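Local coordinates for DNA mismatch repair protein MutS (PDB 1FW6) that takes part in DNA mismatch repair, binding mismatched DNA, and carries a weak ATPase activity of the ABC type, at residues C[334-339]-C[515-520]; C[711-716]-C[726-731]; C[297-302]-C[616-621]. All coordinates share one frame; numbering follows the deposited sequence.

Contact 1 (C[334-339]-C[515-520]); sequences RLATRL and EALREA
R518 reaches from helix 514-540 across to A336 and T337 of helix 332-340, and its course can be followed atom by atom. CB leaves the helix to one side; CG, anti to the carbonyl carbon (chi1 -84°), passes over the methyl of A336, with R518 CG 4.0 Å from A336 CB. From CG to NE the chain is extended, which carries the guanidinium past the alanine to T337. There R518 NH2 lies 2.5 Å from T337 OG1, approaching obliquely to the guanidinium plane; at 2.70 Å resolution so short a distance carries little weight. The firmer polar partners lie beyond the two segments: NH2 forms a salt bridge with E340, NH1 is bonded to the carbonyl oxygen of T152, and T337 OG1 is hydrogen-bonded to the carbonyl oxygen of E333.

Next to the arginine the contact is apolar. A336 CB meets L517 CB at 3.8 Å, and these two residues also have the nearest CA atoms, 6.0 Å apart. One turn on, L339 CD1 touches L517 CD2 at 3.7 Å, the two leucines crossing at about a right angle. The segment axes come within 8.7 Å and run nearly antiparallel, 164° between their directions, a spacing that fits the small alanine at the crossing.

A leucine in place of R518 would probably leave the carboxylate of E340 without this mate and the T152 carbonyl without this donor. The chemistry thus implies two layers: aliphatic packing between helices of MutS domain III, bordered by a buried arginine whose charge is probably offset by E340.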
loop_
_atom_site.group_PDB
_atom_site.type_symbol
_atom_site.label_atom_id
_atom_site.label_comp_id
_atom_site.label_asym_id
_atom_site.label_seq_id
_atom_site.Cartn_x
_atom_site.Cartn_y
_atom_site.Cartn_z
ATOM N N ARG C 334 28.003 7.035 -8.773
ATOM C CA ARG C 334 27.162 8.065 -8.190
ATOM C C ARG C 334 27.974 9.019 -7.319
ATOM O O ARG C 334 27.737 10.227 -7.297
ATOM C CB ARG C 334 26.042 7.424 -7.378
ATOM C CG ARG C 334 24.845 7.094 -8.228
ATOM C CD ARG C 334 23.799 6.286 -7.510
ATOM N NE ARG C 334 22.614 6.260 -8.341
ATOM C CZ ARG C 334 21.608 5.416 -8.201
ATOM N NH1 ARG C 334 21.628 4.500 -7.251
ATOM N NH2 ARG C 334 20.574 5.508 -9.017
ATOM N N LEU C 335 28.941 8.465 -6.606
ATOM C CA LEU C 335 29.793 9.246 -5.742
ATOM C C LEU C 335 30.540 10.262 -6.597
ATOM O O LEU C 335 30.670 11.427 -6.221
ATOM C CB LEU C 335 30.773 8.318 -5.021
ATOM C CG LEU C 335 31.206 8.667 -3.592
ATOM C CD1 LEU C 335 32.279 9.735 -3.600
ATOM C CD2 LEU C 335 29.978 9.120 -2.808
ATOM N N ALA C 336 31.016 9.824 -7.759
ATOM C CA ALA C 336 31.759 10.706 -8.661
ATOM C C ALA C 336 30.879 11.857 -9.129
ATOM O O ALA C 336 31.357 12.963 -9.382
ATOM C CB ALA C 336 32.285 9.921 -9.868
ATOM N N THR C 337 29.585 11.586 -9.236
ATOM C CA THR C 337 28.647 12.598 -9.664
ATOM C C THR C 337 28.353 13.548 -8.519
ATOM O O THR C 337 28.299 14.759 -8.724
ATOM C CB THR C 337 27.345 11.973 -10.161
ATOM O OG1 THR C 337 27.628 11.179 -11.322
ATOM C CG2 THR C 337 26.330 13.056 -10.516
ATOM N N ARG C 338 28.173 13.024 -7.311
ATOM C CA ARG C 338 27.905 13.908 -6.184
ATOM C C ARG C 338 29.104 14.841 -5.994
ATOM O O ARG C 338 28.934 16.006 -5.644
ATOM C CB ARG C 338 27.639 13.101 -4.915
ATOM C CG ARG C 338 26.297 12.394 -4.888
ATOM C CD ARG C 338 26.160 11.530 -3.643
ATOM N NE ARG C 338 26.317 12.312 -2.413
ATOM C CZ ARG C 338 25.376 13.082 -1.857
ATOM N NH1 ARG C 338 24.168 13.193 -2.404
ATOM N NH2 ARG C 338 25.649 13.752 -0.742
ATOM N N LEU C 339 30.314 14.329 -6.233
ATOM C CA LEU C 339 31.534 15.131 -6.111
ATOM C C LEU C 339 31.540 16.281 -7.127
ATOM O O LEU C 339 31.673 17.458 -6.765
ATOM C CB LEU C 339 32.777 14.264 -6.340
ATOM C CG LEU C 339 33.339 13.446 -5.179
ATOM C CD1 LEU C 339 34.408 12.486 -5.671
ATOM C CD2 LEU C 339 33.913 14.393 -4.142
ATOM N N GLU C 515 36.534 11.669 -13.097
ATOM C CA GLU C 515 36.586 10.898 -14.330
ATOM C C GLU C 515 37.284 9.561 -14.094
ATOM O O GLU C 515 36.891 8.542 -14.645
ATOM C CB GLU C 515 37.313 11.704 -15.409
ATOM C CG GLU C 515 36.912 11.351 -16.825
ATOM C CD GLU C 515 35.400 11.377 -17.019
ATOM O OE1 GLU C 515 34.772 12.425 -16.725
ATOM O OE2 GLU C 515 34.844 10.344 -17.467
ATOM N N ALA C 516 38.324 9.556 -13.273
ATOM C CA ALA C 516 39.022 8.306 -12.985
ATOM C C ALA C 516 38.072 7.423 -12.181
ATOM O O ALA C 516 38.028 6.201 -12.355
ATOM C CB ALA C 516 40.291 8.579 -12.187
ATOM N N LEU C 517 37.318 8.055 -11.293
ATOM C CA LEU C 517 36.360 7.337 -10.479
ATOM C C LEU C 517 35.334 6.714 -11.401
ATOM O O LEU C 517 34.965 5.556 -11.234
ATOM C CB LEU C 517 35.689 8.283 -9.491
ATOM C CG LEU C 517 36.245 8.190 -8.072
ATOM C CD1 LEU C 517 37.753 8.194 -8.097
ATOM C CD2 LEU C 517 35.724 9.352 -7.250
ATOM N N ARG C 518 34.888 7.482 -12.389
ATOM C CA ARG C 518 33.916 6.980 -13.344
ATOM C C ARG C 518 34.413 5.786 -14.135
ATOM O O ARG C 518 33.665 4.824 -14.323
ATOM C CB ARG C 518 33.494 8.070 -14.315
ATOM C CG ARG C 518 32.398 8.951 -13.790
ATOM C CD ARG C 518 32.119 10.122 -14.722
ATOM N NE ARG C 518 31.148 11.027 -14.132
ATOM C CZ ARG C 518 29.870 10.724 -13.966
ATOM N NH1 ARG C 518 29.415 9.539 -14.362
ATOM N NH2 ARG C 518 29.055 11.589 -13.373
ATOM N N GLU C 519 35.659 5.807 -14.599
ATOM C CA GLU C 519 36.074 4.652 -15.373
ATOM C C GLU C 519 36.279 3.395 -14.562
ATOM O O GLU C 519 36.137 2.294 -15.091
ATOM C CB GLU C 519 37.317 4.892 -16.209
ATOM C CG GLU C 519 37.311 3.855 -17.335
ATOM C CD GLU C 519 38.644 3.661 -17.999
ATOM O OE1 GLU C 519 39.185 4.656 -18.543
ATOM O OE2 GLU C 519 39.147 2.509 -17.982
ATOM N N ALA C 520 36.635 3.552 -13.291
ATOM C CA ALA C 520 36.805 2.395 -12.429
ATOM C C ALA C 520 35.394 1.833 -12.243
ATOM O O ALA C 520 35.182 0.623 -12.269
ATOM C CB ALA C 520 37.399 2.804 -11.092
#

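Contact 2 (C[711-716]-C[726-731]); sequences LHVAAR and HQVLPG. With ADP (adenosine-5'-diphosphate), chain H.
This is a short antiparallel strand pairing in the ATPase domain: strand 729-730 lies along strand 708-718, and the chain just before it, at H726, lies against the bound ADP. The register is set by two bridges, L711 with P730 as the non-hydrogen-bonded pair and H712 with L729 as the hydrogen-bonded one. H712 N donates to L729 O at 2.8 Å, nearly along the C=O axis, whereas the return bond from L729 N to H712 O is weak (N-H...O angle 116°). V728, the centre of an inverse gamma turn, precedes the paired residues.

The H712 imidazole folds back over this pairing. With CG between the backbone N and the carbonyl carbon (chi1 73°), the ring comes up against the opposite backbone: P730 O sits at its edge, near the ring plane, and H712 ND1 makes a weak bond to G731 O at 2.6 Å. G731 has backbone angles at which a side chain would press on the preceding carbonyl, which calls for glycine. On the face shared by L711 and P730, the other from that of H712 and L729, L711 CD2 rests on P730 CA at 4.0 Å. V713 CG1 meets V728 CG2 at 4.1 Å, and V713 also touches A587 and K589.

Before the turn, ADP C4 stands 3.5 Å above the plane of the H726 ring and over its centre. H726 ND1 is hydrogen-bonded to A587 O, which probably helps hold the ring's rotation, while N570 OD1 accepts from V728 N and N570 ND2 donates to H726 O. H726 thus belongs to the ADP pocket, face-on to the adenine, and V713 abuts the P-loop (Walker A) of this ABC-type ATPase.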
loop_
_atom_site.group_PDB
_atom_site.type_symbol
_atom_site.label_atom_id
_atom_site.label_comp_id
_atom_site.label_asym_id
_atom_site.label_seq_id
_atom_site.Cartn_x
_atom_site.Cartn_y
_atom_site.Cartn_z
ATOM N N LEU C 711 4.130 -30.804 -31.988
ATOM C CA LEU C 711 4.550 -31.222 -30.654
ATOM C C LEU C 711 3.315 -31.316 -29.760
ATOM O O LEU C 711 2.278 -30.672 -30.016
ATOM C CB LEU C 711 5.548 -30.224 -30.060
ATOM C CG LEU C 711 6.846 -29.955 -30.827
ATOM C CD1 LEU C 711 7.645 -28.901 -30.121
ATOM C CD2 LEU C 711 7.657 -31.222 -30.942
ATOM N N HIS C 712 3.425 -32.123 -28.709
ATOM C CA HIS C 712 2.304 -32.306 -27.799
ATOM C C HIS C 712 2.735 -32.720 -26.402
ATOM O O HIS C 712 3.800 -33.303 -26.215
ATOM C CB HIS C 712 1.353 -33.369 -28.358
ATOM C CG HIS C 712 1.886 -34.768 -28.264
ATOM N ND1 HIS C 712 3.030 -35.181 -28.919
ATOM C CD2 HIS C 712 1.452 -35.843 -27.560
ATOM C CE1 HIS C 712 3.276 -36.442 -28.621
ATOM N NE2 HIS C 712 2.336 -36.869 -27.797
ATOM N N VAL C 713 1.907 -32.390 -25.420
ATOM C CA VAL C 713 2.153 -32.789 -24.038
ATOM C C VAL C 713 1.033 -33.785 -23.791
ATOM O O VAL C 713 0.062 -33.809 -24.544
ATOM C CB VAL C 713 2.031 -31.609 -23.052
ATOM C CG1 VAL C 713 3.228 -30.698 -23.195
ATOM C CG2 VAL C 713 0.753 -30.841 -23.309
ATOM N N ALA C 714 1.127 -34.600 -22.753
ATOM C CA ALA C 714 0.065 -35.573 -22.566
ATOM C C ALA C 714 -0.406 -35.855 -21.152
ATOM O O ALA C 714 0.172 -35.393 -20.167
ATOM C CB ALA C 714 0.457 -36.881 -23.239
ATOM N N ALA C 715 -1.480 -36.627 -21.079
ATOM C CA ALA C 715 -2.067 -37.014 -19.816
ATOM C C ALA C 715 -2.249 -38.521 -19.836
ATOM O O ALA C 715 -2.366 -39.126 -20.896
ATOM C CB ALA C 715 -3.403 -36.322 -19.631
ATOM N N ARG C 716 -2.246 -39.131 -18.661
ATOM C CA ARG C 716 -2.435 -40.565 -18.572
ATOM C C ARG C 716 -3.540 -40.814 -17.572
ATOM O O ARG C 716 -3.387 -40.540 -16.390
ATOM C CB ARG C 716 -1.149 -41.266 -18.124
ATOM C CG ARG C 716 -0.693 -42.334 -19.100
ATOM C CD ARG C 716 -1.850 -43.273 -19.430
ATOM N NE ARG C 716 -1.567 -44.160 -20.560
ATOM C CZ ARG C 716 -2.361 -45.160 -20.943
ATOM N NH1 ARG C 716 -3.494 -45.397 -20.285
ATOM N NH2 ARG C 716 -2.023 -45.927 -21.979
ATOM N N HIS C 726 4.952 -33.822 -17.990
ATOM C CA HIS C 726 5.355 -32.647 -18.734
ATOM C C HIS C 726 6.303 -32.886 -19.901
ATOM O O HIS C 726 6.890 -31.941 -20.417
ATOM C CB HIS C 726 5.943 -31.632 -17.758
ATOM C CG HIS C 726 5.016 -31.273 -16.635
ATOM N ND1 HIS C 726 3.737 -30.809 -16.845
ATOM C CD2 HIS C 726 5.204 -31.258 -15.294
ATOM C CE1 HIS C 726 3.178 -30.518 -15.683
ATOM N NE2 HIS C 726 4.048 -30.780 -14.727
ATOM N N GLN C 727 6.473 -34.137 -20.318
ATOM C CA GLN C 727 7.350 -34.404 -21.452
ATOM C C GLN C 727 6.714 -33.767 -22.670
ATOM O O GLN C 727 5.545 -33.997 -22.949
ATOM C CB GLN C 727 7.492 -35.904 -21.729
ATOM C CG GLN C 727 8.667 -36.592 -21.082
ATOM C CD GLN C 727 8.579 -36.557 -19.582
ATOM O OE1 GLN C 727 7.498 -36.748 -19.013
ATOM N NE2 GLN C 727 9.713 -36.317 -18.921
ATOM N N VAL C 728 7.470 -32.953 -23.391
ATOM C CA VAL C 728 6.942 -32.334 -24.590
ATOM C C VAL C 728 7.333 -33.278 -25.713
ATOM O O VAL C 728 8.364 -33.120 -26.349
ATOM C CB VAL C 728 7.542 -30.927 -24.827
ATOM C CG1 VAL C 728 6.970 -30.325 -26.105
ATOM C CG2 VAL C 728 7.221 -30.026 -23.651
ATOM N N LEU C 729 6.491 -34.275 -25.930
ATOM C CA LEU C 729 6.716 -35.287 -26.950
ATOM C C LEU C 729 6.407 -34.856 -28.391
ATOM O O LEU C 729 5.535 -34.017 -28.647
ATOM C CB LEU C 729 5.907 -36.530 -26.589
ATOM C CG LEU C 729 6.146 -37.044 -25.161
ATOM C CD1 LEU C 729 5.215 -38.235 -24.877
ATOM C CD2 LEU C 729 7.626 -37.430 -24.994
ATOM N N PRO C 730 7.114 -35.452 -29.357
ATOM C CA PRO C 730 6.950 -35.154 -30.780
ATOM C C PRO C 730 5.656 -35.719 -31.325
ATOM O O PRO C 730 5.190 -36.763 -30.872
ATOM C CB PRO C 730 8.164 -35.814 -31.402
ATOM C CG PRO C 730 8.267 -37.048 -30.594
ATOM C CD PRO C 730 8.062 -36.560 -29.173
ATOM N N GLY C 731 5.091 -35.030 -32.309
ATOM C CA GLY C 731 3.842 -35.474 -32.897
ATOM C C GLY C 731 2.688 -34.687 -32.308
ATOM O O GLY C 731 2.848 -34.021 -31.292
HETATM P PB ADP H . -1.010 -25.466 -20.223
HETATM O O1B ADP H . -2.472 -25.383 -19.927
HETATM O O2B ADP H . -0.321 -26.726 -20.497
HETATM O O3B ADP H . -0.693 -24.351 -21.325
HETATM P PA ADP H . 0.845 -24.743 -18.144
HETATM O O1A ADP H . 1.391 -23.395 -18.162
HETATM O O2A ADP H . 1.708 -25.857 -18.526
HETATM O O3A ADP H . -0.447 -24.642 -19.012
HETATM O "O5'" ADP H . 0.205 -25.222 -16.756
HETATM C "C5'" ADP H . 0.950 -24.781 -15.604
HETATM C "C4'" ADP H . 1.426 -25.610 -14.439
HETATM O "O4'" ADP H . 2.135 -26.771 -14.921
HETATM C "C3'" ADP H . 2.556 -24.686 -14.000
HETATM O "O3'" ADP H . 2.116 -23.743 -13.023
HETATM C "C2'" ADP H . 3.676 -25.556 -13.506
HETATM O "O2'" ADP H . 3.543 -25.802 -12.117
HETATM C "C1'" ADP H . 3.442 -26.812 -14.368
HETATM N N9 ADP H . 4.444 -27.093 -15.408
HETATM C C8 ADP H . 4.364 -26.876 -16.763
HETATM N N7 ADP H . 5.385 -27.272 -17.467
HETATM C C5 ADP H . 6.231 -27.785 -16.510
HETATM C C6 ADP H . 7.514 -28.419 -16.557
HETATM N N6 ADP H . 8.153 -28.614 -17.695
HETATM N N1 ADP H . 8.127 -28.849 -15.411
HETATM C C2 ADP H . 7.482 -28.671 -14.228
HETATM N N3 ADP H . 6.266 -28.094 -14.073
HETATM C C4 ADP H . 5.684 -27.668 -15.231
#

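Contact 3 (C[297-302]-C[616-621])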
loop_
_atom_site.group_PDB
_atom_site.type_symbol
_atom_site.label_atom_id
_atom_site.label_comp_id
_atom_site.label_asym_id
_atom_site.label_seq_id
_atom_site.Cartn_x
_atom_site.Cartn_y
_atom_site.Cartn_z
ATOM N N LEU C 297 22.251 -8.126 -30.848
ATOM C CA LEU C 297 21.916 -8.834 -32.073
ATOM C C LEU C 297 23.199 -9.432 -32.646
ATOM O O LEU C 297 23.163 -10.431 -33.360
ATOM C CB LEU C 297 21.329 -7.866 -33.114
ATOM C CG LEU C 297 19.973 -7.193 -32.903
ATOM C CD1 LEU C 297 19.729 -6.167 -33.988
ATOM C CD2 LEU C 297 18.886 -8.243 -32.920
ATOM N N ASP C 298 24.333 -8.818 -32.315
ATOM C CA ASP C 298 25.627 -9.235 -32.847
ATOM C C ASP C 298 26.374 -10.359 -32.136
ATOM O O ASP C 298 26.726 -10.262 -30.963
ATOM C CB ASP C 298 26.506 -7.994 -32.971
ATOM C CG ASP C 298 25.834 -6.895 -33.799
ATOM O OD1 ASP C 298 25.776 -7.048 -35.047
ATOM O OD2 ASP C 298 25.345 -5.894 -33.202
ATOM N N ARG C 299 26.620 -11.423 -32.894
ATOM C CA ARG C 299 27.307 -12.623 -32.431
ATOM C C ARG C 299 28.632 -12.338 -31.717
ATOM O O ARG C 299 28.866 -12.785 -30.587
ATOM C CB ARG C 299 27.552 -13.526 -33.640
ATOM C CG ARG C 299 27.955 -14.966 -33.366
ATOM C CD ARG C 299 28.188 -15.631 -34.718
ATOM N NE ARG C 299 28.265 -17.084 -34.661
ATOM C CZ ARG C 299 29.179 -17.754 -33.974
ATOM N NH1 ARG C 299 30.096 -17.090 -33.284
ATOM N NH2 ARG C 299 29.182 -19.083 -33.979
ATOM N N GLY C 300 29.499 -11.600 -32.391
ATOM C CA GLY C 300 30.785 -11.281 -31.812
ATOM C C GLY C 300 30.743 -10.799 -30.373
ATOM O O GLY C 300 31.195 -11.508 -29.470
ATOM N N PRO C 301 30.192 -9.606 -30.110
ATOM C CA PRO C 301 30.160 -9.132 -28.724
ATOM C C PRO C 301 29.505 -10.068 -27.720
ATOM O O PRO C 301 29.966 -10.170 -26.588
ATOM C CB PRO C 301 29.478 -7.769 -28.830
ATOM C CG PRO C 301 28.678 -7.858 -30.086
ATOM C CD PRO C 301 29.530 -8.660 -31.023
ATOM N N LEU C 302 28.440 -10.754 -28.123
ATOM C CA LEU C 302 27.781 -11.689 -27.215
ATOM C C LEU C 302 28.783 -12.774 -26.838
ATOM O O LEU C 302 28.916 -13.115 -25.667
ATOM C CB LEU C 302 26.527 -12.294 -27.863
ATOM C CG LEU C 302 25.296 -11.379 -27.822
ATOM C CD1 LEU C 302 24.158 -11.944 -28.636
ATOM C CD2 LEU C 302 24.866 -11.196 -26.383
ATOM N N LEU C 616 21.418 -21.575 -30.237
ATOM C CA LEU C 616 20.463 -20.524 -30.524
ATOM C C LEU C 616 20.805 -19.536 -31.623
ATOM O O LEU C 616 21.960 -19.149 -31.803
ATOM C CB LEU C 616 20.211 -19.740 -29.247
ATOM C CG LEU C 616 19.656 -20.606 -28.131
ATOM C CD1 LEU C 616 19.861 -19.921 -26.801
ATOM C CD2 LEU C 616 18.190 -20.868 -28.398
ATOM N N PRO C 617 19.787 -19.112 -32.381
ATOM C CA PRO C 617 20.026 -18.149 -33.451
ATOM C C PRO C 617 19.884 -16.764 -32.831
ATOM O O PRO C 617 19.371 -16.621 -31.705
ATOM C CB PRO C 617 18.914 -18.459 -34.434
ATOM C CG PRO C 617 17.784 -18.778 -33.522
ATOM C CD PRO C 617 18.432 -19.679 -32.491
ATOM N N LEU C 618 20.338 -15.747 -33.550
ATOM C CA LEU C 618 20.239 -14.395 -33.039
ATOM C C LEU C 618 18.928 -13.799 -33.480
ATOM O O LEU C 618 18.790 -13.327 -34.607
ATOM C CB LEU C 618 21.410 -13.564 -33.537
ATOM C CG LEU C 618 22.719 -14.127 -33.004
ATOM C CD1 LEU C 618 23.875 -13.392 -33.618
ATOM C CD2 LEU C 618 22.730 -14.007 -31.475
ATOM N N PHE C 619 17.955 -13.841 -32.581
ATOM C CA PHE C 619 16.633 -13.322 -32.860
ATOM C C PHE C 619 16.618 -11.809 -32.866
ATOM O O PHE C 619 17.226 -11.173 -32.007
ATOM C CB PHE C 619 15.642 -13.841 -31.820
ATOM C CG PHE C 619 15.438 -15.324 -31.877
ATOM C CD1 PHE C 619 15.717 -16.121 -30.773
ATOM C CD2 PHE C 619 14.961 -15.925 -33.033
ATOM C CE1 PHE C 619 15.523 -17.493 -30.816
ATOM C CE2 PHE C 619 14.764 -17.296 -33.084
ATOM C CZ PHE C 619 15.045 -18.083 -31.968
ATOM N N ASP C 620 15.911 -11.237 -33.835
ATOM C CA ASP C 620 15.807 -9.792 -33.947
ATOM C C ASP C 620 14.702 -9.286 -33.031
ATOM O O ASP C 620 14.519 -8.083 -32.864
ATOM C CB ASP C 620 15.531 -9.389 -35.397
ATOM C CG ASP C 620 14.091 -9.620 -35.819
ATOM O OD1 ASP C 620 13.475 -10.616 -35.369
ATOM O OD2 ASP C 620 13.584 -8.803 -36.623
ATOM N N GLY C 621 13.970 -10.216 -32.434
ATOM C CA GLY C 621 12.899 -9.828 -31.533
ATOM C C GLY C 621 12.059 -10.975 -31.011
ATOM O O GLY C 621 11.891 -11.992 -31.675
#
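L618 points its side chain into a pocket made by L297, R299 and L302, and together with L297 it carries the contact. Its CD1 lies against the backbone where helix 299-314 begins: L618 CD1 is 3.5 Å from R299 N and 3.7 Å from R299 CB, and it also abuts the carbonyl oxygen of L297. The other branch meets L302, with L618 CD2 3.8 Å from L302 CD1; the two side chains slide past each other in opposite directions. CG of L618 stands anti to the carbonyl carbon (chi1 -63°), and with chi2 at 174° CD1 goes to R299 and CD2 to L302.

L297 returns the contact from its own side. Although its CB sets off to one side, the branch end comes back, and L297 CD2 meets F619 O at 3.5 Å and D620 CA at 3.6 Å. The nearest CA atoms, those of L297 and L618, are 5.9 Å apart, and the interface is built from aliphatic branches on main chain and on each other.

Second-shell bonds position the loop residues. F619 N is bonded to Q604 OE1, and F619, whose CB points away from 297-302, has its ring edge-to-face with Y690. The D620 carboxylate is gripped by two hydroxyls, OD1 by S657 and OD2 by T654. R299 sends its guanidinium to E303, one turn along its own helix.

F547 of strand 546-547 touches both L302 and L618. The contact therefore joins the N-terminal turn of helix 299-314 to the connection between strands 613-616 and 621-625, with A600 of helix 589-603 touching F619.

How the contacts relate
Along the chain contact 3 opens first, at 297-302; both segments of contact 1 follow before it closes at 616-621, and contact 2 comes last. Contact 1 joins two helices within MutS domain III, contact 2 two strands within domain V, and contact 3 bridges these two domains. The centres of contact 1 and contact 2 lie about 55 Å apart. Contact 3 stands between, its centre about 32 Å from that of contact 1 and about 30 Å from that of contact 2, and none touch. Strands 621-625 and 708-718 belong to one mixed sheet, so contact 3 sets helix 299-314 against a loop leading into the sheet that also holds contact 2, giving a direct packing junction between the helical domain and the ATPase.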